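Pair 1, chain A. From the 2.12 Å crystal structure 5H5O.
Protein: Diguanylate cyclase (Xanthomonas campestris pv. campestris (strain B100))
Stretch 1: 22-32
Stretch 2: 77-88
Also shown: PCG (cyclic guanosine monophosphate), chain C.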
# COMPACT_ATOMS: atom_id res chain seq x y z
N GLU A 22 -24.62 -11.87 -2.91
CA GLU A 22 -24.68 -12.95 -3.88
C GLU A 22 -24.63 -12.35 -5.26
O GLU A 22 -25.18 -11.28 -5.50
CB GLU A 22 -25.97 -13.75 -3.72
CG GLU A 22 -25.99 -14.60 -2.47
CD GLU A 22 -27.35 -15.17 -2.16
OE1 GLU A 22 -28.20 -15.22 -3.08
OE2 GLU A 22 -27.57 -15.57 -0.99
N ILE A 23 -23.94 -13.01 -6.17
CA ILE A 23 -23.92 -12.50 -7.52
C ILE A 23 -23.99 -13.65 -8.52
O ILE A 23 -23.26 -14.64 -8.41
CB ILE A 23 -22.73 -11.51 -7.75
CG1 ILE A 23 -22.72 -11.02 -9.20
CG2 ILE A 23 -21.38 -12.10 -7.33
CD1 ILE A 23 -21.43 -10.33 -9.59
N ALA A 24 -24.91 -13.54 -9.46
CA ALA A 24 -25.16 -14.63 -10.39
C ALA A 24 -24.06 -14.74 -11.45
O ALA A 24 -23.39 -13.75 -11.76
CB ALA A 24 -26.55 -14.49 -11.06
N ALA A 25 -23.90 -15.95 -11.97
CA ALA A 25 -23.03 -16.21 -13.11
C ALA A 25 -23.30 -15.23 -14.25
O ALA A 25 -24.45 -15.04 -14.66
CB ALA A 25 -23.24 -17.63 -13.60
N GLY A 26 -22.25 -14.59 -14.75
CA GLY A 26 -22.39 -13.66 -15.85
C GLY A 26 -22.65 -12.22 -15.46
O GLY A 26 -22.52 -11.32 -16.28
N GLN A 27 -23.00 -11.98 -14.20
CA GLN A 27 -23.31 -10.63 -13.75
C GLN A 27 -22.08 -9.78 -13.47
O GLN A 27 -21.09 -10.26 -12.92
CB GLN A 27 -24.19 -10.66 -12.50
CG GLN A 27 -25.48 -11.42 -12.67
CD GLN A 27 -26.31 -10.94 -13.85
OE1 GLN A 27 -26.62 -9.75 -13.96
NE2 GLN A 27 -26.67 -11.86 -14.74
N ALA A 28 -22.15 -8.51 -13.83
CA ALA A 28 -21.09 -7.58 -13.51
C ALA A 28 -21.26 -7.08 -12.08
O ALA A 28 -22.39 -6.85 -11.63
CB ALA A 28 -21.11 -6.42 -14.49
N LEU A 29 -20.15 -6.95 -11.37
CA LEU A 29 -20.13 -6.34 -10.05
C LEU A 29 -19.84 -4.85 -10.19
O LEU A 29 -20.49 -4.00 -9.57
CB LEU A 29 -19.07 -7.01 -9.18
CG LEU A 29 -18.94 -6.51 -7.75
CD1 LEU A 29 -20.21 -6.83 -6.97
CD2 LEU A 29 -17.70 -7.15 -7.08
N PHE A 30 -18.84 -4.54 -11.01
CA PHE A 30 -18.58 -3.17 -11.42
C PHE A 30 -17.79 -3.08 -12.72
O PHE A 30 -17.14 -4.05 -13.15
CB PHE A 30 -17.89 -2.36 -10.31
CG PHE A 30 -16.62 -2.97 -9.79
CD1 PHE A 30 -15.45 -2.91 -10.52
CD2 PHE A 30 -16.59 -3.57 -8.55
CE1 PHE A 30 -14.28 -3.46 -10.04
CE2 PHE A 30 -15.44 -4.10 -8.05
CZ PHE A 30 -14.27 -4.05 -8.80
N GLU A 31 -17.85 -1.90 -13.35
CA GLU A 31 -17.17 -1.65 -14.61
C GLU A 31 -15.86 -0.94 -14.40
O GLU A 31 -15.71 -0.13 -13.47
CB GLU A 31 -18.05 -0.80 -15.52
CG GLU A 31 -19.42 -1.40 -15.79
CD GLU A 31 -19.32 -2.82 -16.33
OE1 GLU A 31 -18.40 -3.09 -17.13
OE2 GLU A 31 -20.16 -3.65 -15.94
N ARG A 32 -14.91 -1.23 -15.28
CA ARG A 32 -13.61 -0.57 -15.25
C ARG A 32 -13.80 0.93 -15.47
O ARG A 32 -14.54 1.34 -16.36
CB ARG A 32 -12.70 -1.14 -16.34
CG ARG A 32 -11.28 -0.56 -16.33
CD ARG A 32 -10.35 -1.30 -17.28
NE ARG A 32 -10.60 -0.94 -18.68
CZ ARG A 32 -11.29 -1.68 -19.53
NH1 ARG A 32 -11.46 -1.26 -20.78
NH2 ARG A 32 -11.80 -2.85 -19.15
N ALA A 77 -10.51 5.43 -9.73
CA ALA A 77 -11.34 4.82 -10.76
C ALA A 77 -10.93 3.35 -10.86
O ALA A 77 -9.75 3.04 -10.94
CB ALA A 77 -11.14 5.51 -12.09
N ARG A 78 -11.93 2.47 -10.83
CA ARG A 78 -11.70 1.02 -10.87
C ARG A 78 -10.72 0.65 -11.99
O ARG A 78 -10.96 0.95 -13.17
CB ARG A 78 -13.02 0.26 -11.05
CG ARG A 78 -14.05 0.42 -9.92
CD ARG A 78 -13.57 -0.18 -8.61
NE ARG A 78 -14.67 -0.38 -7.67
CZ ARG A 78 -14.50 -0.69 -6.38
NH1 ARG A 78 -13.26 -0.82 -5.89
NH2 ARG A 78 -15.55 -0.85 -5.58
N SER A 79 -9.63 -0.00 -11.61
CA SER A 79 -8.59 -0.41 -12.55
C SER A 79 -9.05 -1.56 -13.46
O SER A 79 -8.47 -1.81 -14.51
CB SER A 79 -7.35 -0.86 -11.80
OG SER A 79 -7.01 0.08 -10.81
N ALA A 80 -10.08 -2.27 -13.05
CA ALA A 80 -10.58 -3.36 -13.87
C ALA A 80 -12.07 -3.46 -13.75
O ALA A 80 -12.66 -2.93 -12.80
CB ALA A 80 -9.91 -4.68 -13.49
N GLY A 81 -12.70 -4.11 -14.72
CA GLY A 81 -14.08 -4.53 -14.58
C GLY A 81 -14.11 -5.83 -13.80
O GLY A 81 -13.22 -6.68 -13.95
N ALA A 82 -15.12 -5.99 -12.95
CA ALA A 82 -15.28 -7.21 -12.16
C ALA A 82 -16.61 -7.87 -12.50
O ALA A 82 -17.64 -7.18 -12.59
CB ALA A 82 -15.19 -6.90 -10.65
N SER A 83 -16.59 -9.19 -12.69
CA SER A 83 -17.78 -9.92 -13.08
C SER A 83 -17.72 -11.38 -12.63
O SER A 83 -16.64 -11.97 -12.46
CB SER A 83 -18.02 -9.82 -14.60
OG SER A 83 -17.15 -10.68 -15.32
N ALA A 84 -18.88 -11.97 -12.40
CA ALA A 84 -18.94 -13.31 -11.85
C ALA A 84 -18.85 -14.34 -12.98
O ALA A 84 -19.62 -14.30 -13.95
CB ALA A 84 -20.19 -13.51 -11.00
N SER A 85 -17.90 -15.26 -12.85
CA SER A 85 -17.72 -16.31 -13.84
C SER A 85 -18.82 -17.35 -13.64
O SER A 85 -19.41 -17.84 -14.59
CB SER A 85 -16.34 -16.94 -13.68
OG SER A 85 -16.15 -17.95 -14.64
N VAL A 86 -19.06 -17.66 -12.38
CA VAL A 86 -20.07 -18.62 -11.98
C VAL A 86 -20.80 -17.96 -10.83
O VAL A 86 -20.40 -16.88 -10.40
CB VAL A 86 -19.43 -19.92 -11.51
CG1 VAL A 86 -18.72 -20.62 -12.69
CG2 VAL A 86 -18.43 -19.64 -10.37
N ASP A 87 -21.88 -18.57 -10.35
CA ASP A 87 -22.60 -18.04 -9.19
C ASP A 87 -21.58 -17.86 -8.07
O ASP A 87 -20.83 -18.77 -7.75
CB ASP A 87 -23.70 -19.00 -8.73
CG ASP A 87 -24.96 -18.94 -9.61
OD1 ASP A 87 -24.96 -18.30 -10.68
OD2 ASP A 87 -25.96 -19.56 -9.20
N SER A 88 -21.53 -16.68 -7.48
CA SER A 88 -20.49 -16.40 -6.51
C SER A 88 -21.05 -15.74 -5.27
O SER A 88 -22.13 -15.15 -5.30
CB SER A 88 -19.41 -15.51 -7.14
OG SER A 88 -18.67 -16.23 -8.09
PA PCG C . -9.85 -1.61 -7.85
O1A PCG C . -10.88 -1.24 -6.82
O2A PCG C . -8.97 -0.77 -8.71
O5' PCG C . -10.63 -2.43 -8.52
C5' PCG C . -9.96 -3.26 -9.47
C4' PCG C . -9.05 -4.11 -8.63
O4' PCG C . -8.18 -5.05 -9.20
C3' PCG C . -8.17 -3.27 -7.76
O3' PCG C . -9.00 -2.38 -6.96
C2' PCG C . -7.38 -4.35 -7.07
O2' PCG C . -7.90 -4.84 -5.84
C1' PCG C . -7.39 -5.49 -8.10
N9 PCG C . -6.22 -5.95 -8.91
C8 PCG C . -5.86 -7.23 -9.08
N7 PCG C . -4.76 -7.34 -9.85
C5 PCG C . -4.39 -6.12 -10.20
C6 PCG C . -3.29 -5.53 -11.01
O6 PCG C . -2.46 -6.27 -11.54
N1 PCG C . -3.22 -4.18 -11.14
C2 PCG C . -4.13 -3.35 -10.56
N2 PCG C . -4.01 -2.02 -10.73
N3 PCG C . -5.18 -3.83 -9.79
C4 PCG C . -5.34 -5.18 -9.59

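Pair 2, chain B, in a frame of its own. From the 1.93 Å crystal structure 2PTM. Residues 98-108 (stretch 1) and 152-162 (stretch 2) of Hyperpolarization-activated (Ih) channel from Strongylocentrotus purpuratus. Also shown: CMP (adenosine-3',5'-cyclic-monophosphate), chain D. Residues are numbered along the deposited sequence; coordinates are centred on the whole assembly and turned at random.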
# COMPACT_ATOMS: atom_id res chain seq x y z
N VAL B 98 10.11 -10.79 -17.62
CA VAL B 98 10.47 -11.21 -18.97
C VAL B 98 11.05 -10.00 -19.68
O VAL B 98 10.51 -8.89 -19.54
CB VAL B 98 9.24 -11.73 -19.77
CG1 VAL B 98 9.55 -11.78 -21.26
CG2 VAL B 98 8.81 -13.10 -19.26
N PHE B 99 12.15 -10.21 -20.40
CA PHE B 99 12.75 -9.19 -21.25
C PHE B 99 12.92 -9.71 -22.69
O PHE B 99 12.89 -10.93 -22.93
CB PHE B 99 14.11 -8.72 -20.69
CG PHE B 99 14.01 -7.86 -19.44
CD1 PHE B 99 14.01 -6.47 -19.53
CD2 PHE B 99 13.93 -8.45 -18.19
CE1 PHE B 99 13.92 -5.68 -18.40
CE2 PHE B 99 13.84 -7.67 -17.04
CZ PHE B 99 13.84 -6.28 -17.14
N GLN B 100 13.10 -8.78 -23.62
CA GLN B 100 13.14 -9.08 -25.05
C GLN B 100 14.53 -8.84 -25.63
O GLN B 100 15.34 -8.14 -25.03
CB GLN B 100 12.12 -8.20 -25.78
CG GLN B 100 10.68 -8.67 -25.54
CD GLN B 100 9.64 -7.67 -25.96
OE1 GLN B 100 9.54 -6.59 -25.38
NE2 GLN B 100 8.84 -8.02 -26.98
N PRO B 101 14.82 -9.44 -26.80
CA PRO B 101 16.12 -9.27 -27.45
C PRO B 101 16.53 -7.79 -27.54
O PRO B 101 15.69 -6.95 -27.89
CB PRO B 101 15.88 -9.84 -28.85
CG PRO B 101 14.85 -10.86 -28.64
CD PRO B 101 13.95 -10.36 -27.54
N ALA B 102 17.79 -7.52 -27.20
CA ALA B 102 18.37 -6.17 -27.21
C ALA B 102 17.96 -5.26 -26.04
O ALA B 102 18.46 -4.14 -25.92
CB ALA B 102 18.15 -5.48 -28.58
N ASP B 103 17.06 -5.72 -25.17
CA ASP B 103 16.73 -4.96 -23.96
C ASP B 103 17.94 -4.84 -23.04
O ASP B 103 18.63 -5.83 -22.79
CB ASP B 103 15.62 -5.63 -23.15
CG ASP B 103 14.23 -5.36 -23.70
OD1 ASP B 103 14.10 -4.56 -24.66
OD2 ASP B 103 13.27 -5.95 -23.16
N TYR B 104 18.18 -3.65 -22.52
CA TYR B 104 19.15 -3.48 -21.44
C TYR B 104 18.47 -3.69 -20.09
O TYR B 104 17.70 -2.85 -19.63
CB TYR B 104 19.81 -2.10 -21.49
CG TYR B 104 20.86 -1.99 -22.56
CD1 TYR B 104 22.19 -2.30 -22.30
CD2 TYR B 104 20.53 -1.57 -23.84
CE1 TYR B 104 23.15 -2.19 -23.29
CE2 TYR B 104 21.48 -1.46 -24.82
CZ TYR B 104 22.78 -1.77 -24.55
OH TYR B 104 23.70 -1.66 -25.56
N VAL B 105 18.74 -4.83 -19.46
CA VAL B 105 18.20 -5.10 -18.13
C VAL B 105 18.89 -4.20 -17.11
O VAL B 105 18.27 -3.72 -16.17
CB VAL B 105 18.43 -6.56 -17.73
CG1 VAL B 105 17.75 -6.87 -16.38
CG2 VAL B 105 17.94 -7.49 -18.83
N ILE B 106 20.18 -3.97 -17.33
CA ILE B 106 21.01 -3.17 -16.42
C ILE B 106 21.90 -2.25 -17.22
O ILE B 106 22.47 -2.67 -18.23
CB ILE B 106 21.91 -4.08 -15.55
CG1 ILE B 106 21.07 -4.82 -14.50
CG2 ILE B 106 22.99 -3.26 -14.84
CD1 ILE B 106 21.90 -5.79 -13.64
N GLN B 107 22.01 -1.00 -16.77
CA GLN B 107 22.92 -0.02 -17.35
C GLN B 107 24.08 0.27 -16.40
O GLN B 107 23.87 0.56 -15.22
CB GLN B 107 22.17 1.29 -17.63
CG GLN B 107 21.16 1.21 -18.76
CD GLN B 107 21.83 1.32 -20.11
OE1 GLN B 107 23.02 1.60 -20.21
NE2 GLN B 107 21.06 1.12 -21.17
N GLU B 108 25.30 0.19 -16.91
CA GLU B 108 26.49 0.51 -16.13
C GLU B 108 26.38 1.91 -15.55
O GLU B 108 25.94 2.83 -16.23
CB GLU B 108 27.73 0.41 -17.01
CG GLU B 108 29.06 0.63 -16.30
CD GLU B 108 29.47 2.09 -16.26
OE1 GLU B 108 29.07 2.86 -17.16
OE2 GLU B 108 30.21 2.46 -15.33
N ARG B 152 27.43 1.39 -7.43
CA ARG B 152 26.74 1.45 -8.72
C ARG B 152 26.97 0.20 -9.54
O ARG B 152 27.89 -0.56 -9.27
CB ARG B 152 27.20 2.68 -9.51
CG ARG B 152 26.97 3.99 -8.77
CD ARG B 152 27.58 5.16 -9.52
NE ARG B 152 27.31 6.43 -8.85
CZ ARG B 152 26.31 7.24 -9.17
NH1 ARG B 152 25.50 6.91 -10.17
NH2 ARG B 152 26.13 8.38 -8.52
N ARG B 153 26.12 -0.01 -10.55
CA ARG B 153 26.29 -1.11 -11.51
C ARG B 153 27.66 -1.03 -12.18
O ARG B 153 28.06 0.04 -12.63
CB ARG B 153 25.20 -1.05 -12.57
CG ARG B 153 23.76 -1.11 -12.04
CD ARG B 153 23.44 -2.43 -11.36
NE ARG B 153 22.00 -2.66 -11.26
CZ ARG B 153 21.45 -3.69 -10.63
NH1 ARG B 153 22.21 -4.59 -10.04
NH2 ARG B 153 20.12 -3.82 -10.61
N VAL B 154 28.38 -2.15 -12.27
CA VAL B 154 29.75 -2.12 -12.80
C VAL B 154 29.85 -2.48 -14.28
O VAL B 154 30.92 -2.40 -14.88
CB VAL B 154 30.73 -2.98 -11.97
CG1 VAL B 154 30.63 -2.61 -10.50
CG2 VAL B 154 30.47 -4.47 -12.18
N ALA B 155 28.72 -2.87 -14.86
CA ALA B 155 28.68 -3.29 -16.25
C ALA B 155 27.25 -3.15 -16.71
O ALA B 155 26.36 -3.02 -15.88
CB ALA B 155 29.13 -4.75 -16.37
N SER B 156 27.02 -3.15 -18.02
CA SER B 156 25.64 -3.24 -18.51
C SER B 156 25.31 -4.69 -18.82
O SER B 156 26.20 -5.51 -19.03
CB SER B 156 25.46 -2.37 -19.76
OG SER B 156 25.80 -1.02 -19.51
N VAL B 157 24.02 -5.02 -18.82
CA VAL B 157 23.60 -6.37 -19.16
C VAL B 157 22.51 -6.27 -20.22
O VAL B 157 21.48 -5.63 -19.99
CB VAL B 157 23.05 -7.11 -17.93
CG1 VAL B 157 22.62 -8.55 -18.30
CG2 VAL B 157 24.10 -7.12 -16.80
N LYS B 158 22.76 -6.88 -21.38
CA LYS B 158 21.88 -6.74 -22.53
C LYS B 158 21.41 -8.11 -22.98
O LYS B 158 22.22 -9.01 -23.16
CB LYS B 158 22.62 -6.06 -23.68
CG LYS B 158 21.77 -5.72 -24.91
CD LYS B 158 22.64 -5.00 -25.95
CE LYS B 158 21.80 -4.46 -27.12
NZ LYS B 158 22.66 -3.94 -28.21
N CYS B 159 20.10 -8.26 -23.18
CA CYS B 159 19.54 -9.54 -23.62
C CYS B 159 19.88 -9.85 -25.08
O CYS B 159 19.70 -9.01 -25.97
CB CYS B 159 18.03 -9.52 -23.48
SG CYS B 159 17.48 -9.37 -21.79
N GLU B 160 20.34 -11.07 -25.34
CA GLU B 160 20.55 -11.53 -26.70
C GLU B 160 19.26 -12.17 -27.22
O GLU B 160 18.92 -12.02 -28.38
CB GLU B 160 21.71 -12.54 -26.79
CG GLU B 160 23.10 -11.93 -26.63
CD GLU B 160 23.63 -11.35 -27.93
OE1 GLU B 160 24.79 -11.63 -28.27
OE2 GLU B 160 22.87 -10.61 -28.61
N THR B 161 18.55 -12.88 -26.34
CA THR B 161 17.36 -13.63 -26.71
C THR B 161 16.21 -13.10 -25.87
O THR B 161 16.41 -12.17 -25.09
CB THR B 161 17.53 -15.12 -26.37
OG1 THR B 161 17.69 -15.26 -24.95
CG2 THR B 161 18.76 -15.71 -27.06
N TYR B 162 15.02 -13.66 -26.01
CA TYR B 162 14.00 -13.47 -24.99
C TYR B 162 14.58 -14.06 -23.70
O TYR B 162 15.20 -15.12 -23.74
CB TYR B 162 12.70 -14.19 -25.36
CG TYR B 162 11.75 -13.31 -26.13
CD1 TYR B 162 11.90 -13.13 -27.50
CD2 TYR B 162 10.72 -12.63 -25.49
CE1 TYR B 162 11.03 -12.32 -28.21
CE2 TYR B 162 9.86 -11.81 -26.18
CZ TYR B 162 10.02 -11.65 -27.54
OH TYR B 162 9.17 -10.84 -28.24
P CMP D . 26.06 -5.28 -11.02
O1P CMP D . 27.32 -4.35 -10.99
O2P CMP D . 25.10 -5.14 -9.94
O5' CMP D . 25.53 -5.04 -12.52
C5' CMP D . 26.04 -5.65 -13.68
C4' CMP D . 26.30 -7.14 -13.49
O4' CMP D . 27.15 -7.75 -14.46
C3' CMP D . 27.13 -7.29 -12.24
O3' CMP D . 26.69 -6.77 -11.04
C2' CMP D . 27.58 -8.75 -12.22
O2' CMP D . 26.47 -9.57 -11.90
C1' CMP D . 27.75 -8.90 -13.77
N9 CMP D . 29.14 -8.95 -14.15
C8 CMP D . 30.10 -7.91 -14.19
N7 CMP D . 31.29 -8.32 -14.65
C5 CMP D . 31.13 -9.69 -14.90
C6 CMP D . 31.99 -10.73 -15.37
N6 CMP D . 33.29 -10.46 -15.71
N1 CMP D . 31.50 -12.00 -15.48
C2 CMP D . 30.20 -12.23 -15.16
N3 CMP D . 29.27 -11.36 -14.71
C4 CMP D . 29.77 -10.10 -14.61
O HOH W 1 32.12 0.48 -14.73

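A backbone scaffold can stay fixed while the side chains that fill it change, and these two cyclic-nucleotide sites illustrate the point. The central residues of pair 1 and pair 2 superpose with an RMSD of 0.5 Å. In each, a type II turn, A:Ala24 to A:Gln27 or B:Gln100 to B:Asp103, leads into an antiparallel pairing interrupted by a beta bulge. The bulge is built alike: one carbonyl receives two successive amides. A:Ala82 O accepts from A:Leu29 N at 2.8 Å and, weakly, from A:Phe30 N at 3.3 Å; B:Val157 O accepts weakly from both B:Val105 N at 2.9 Å and B:Ile106 N at 3.4 Å. The turn is also pinned identically, with A:Gly26 N to A:Ala84 O at 2.8 Å matched by B:Ala102 N to B:Cys159 O at 2.7 Å. The third turn position has positive phi in both; pair 1 fills it with glycine, whereas pair 2 accommodates an alanine.

The most instructive inward position is A:Phe30, matched by B:Ile106. Their side-chain centres fall 0.4 Å apart, and each lies between an arginine and the side chain of its bridge partner. In pair 1 the flat ring is used on both faces: the guanidinium of A:Arg78 stacks on one, with centres 4.2 Å apart and planes at 17°, while A:Ala82 CB sits over the other, 3.7 Å from the ring centroid. The aliphatic B:Ile106 offers no such ring. Its CG2 instead meets B:Arg153 CD at 3.6 Å, its CD1 lies over a guanidinium face, and its CB packs 3.9 Å from CG2 of B:Val157. A large ring is thus paired with a small alanine, and a smaller isoleucine with a larger valine. Both arginines, with m, m, t for their first three chi angles, reach the cyclic phosphate: A:Arg78 NH1 bonds PCG O1A at 2.6 Å, and B:Arg153 NH1 bonds CMP O2P at 2.9 Å.

A second inward match is A:Ala84 with B:Cys159, both pointing toward the opposing stretch. The alanine is met by a long neighbour, A:Ile23 CD1 lying 3.7 Å from A:Ala84 CB. In pair 2 the cysteine itself extends further, its SG coming within 3.6 Å of B:Phe99 CB and 3.5 Å of B:Val105 CG2, so the reach shifts from one strand to the other.

Near the turn, A:Asp87 and B:Tyr162 share a position but not a chemistry. The carboxylate bonds directly to the backbone, A:Ala25 N to A:Asp87 OD1 at 2.9 Å. The matching residue of A:Ala25 is B:Pro101, which has no amide hydrogen to give; its CD lies over the face of the B:Tyr162 ring, 3.8 Å from the centroid, while B:Gln100 NE2 donates to B:Tyr162 OH at 3.1 Å. A polar anchor in one pair is replaced by ring packing and a side-chain hydrogen bond in the other, with the backbone path nearly unchanged.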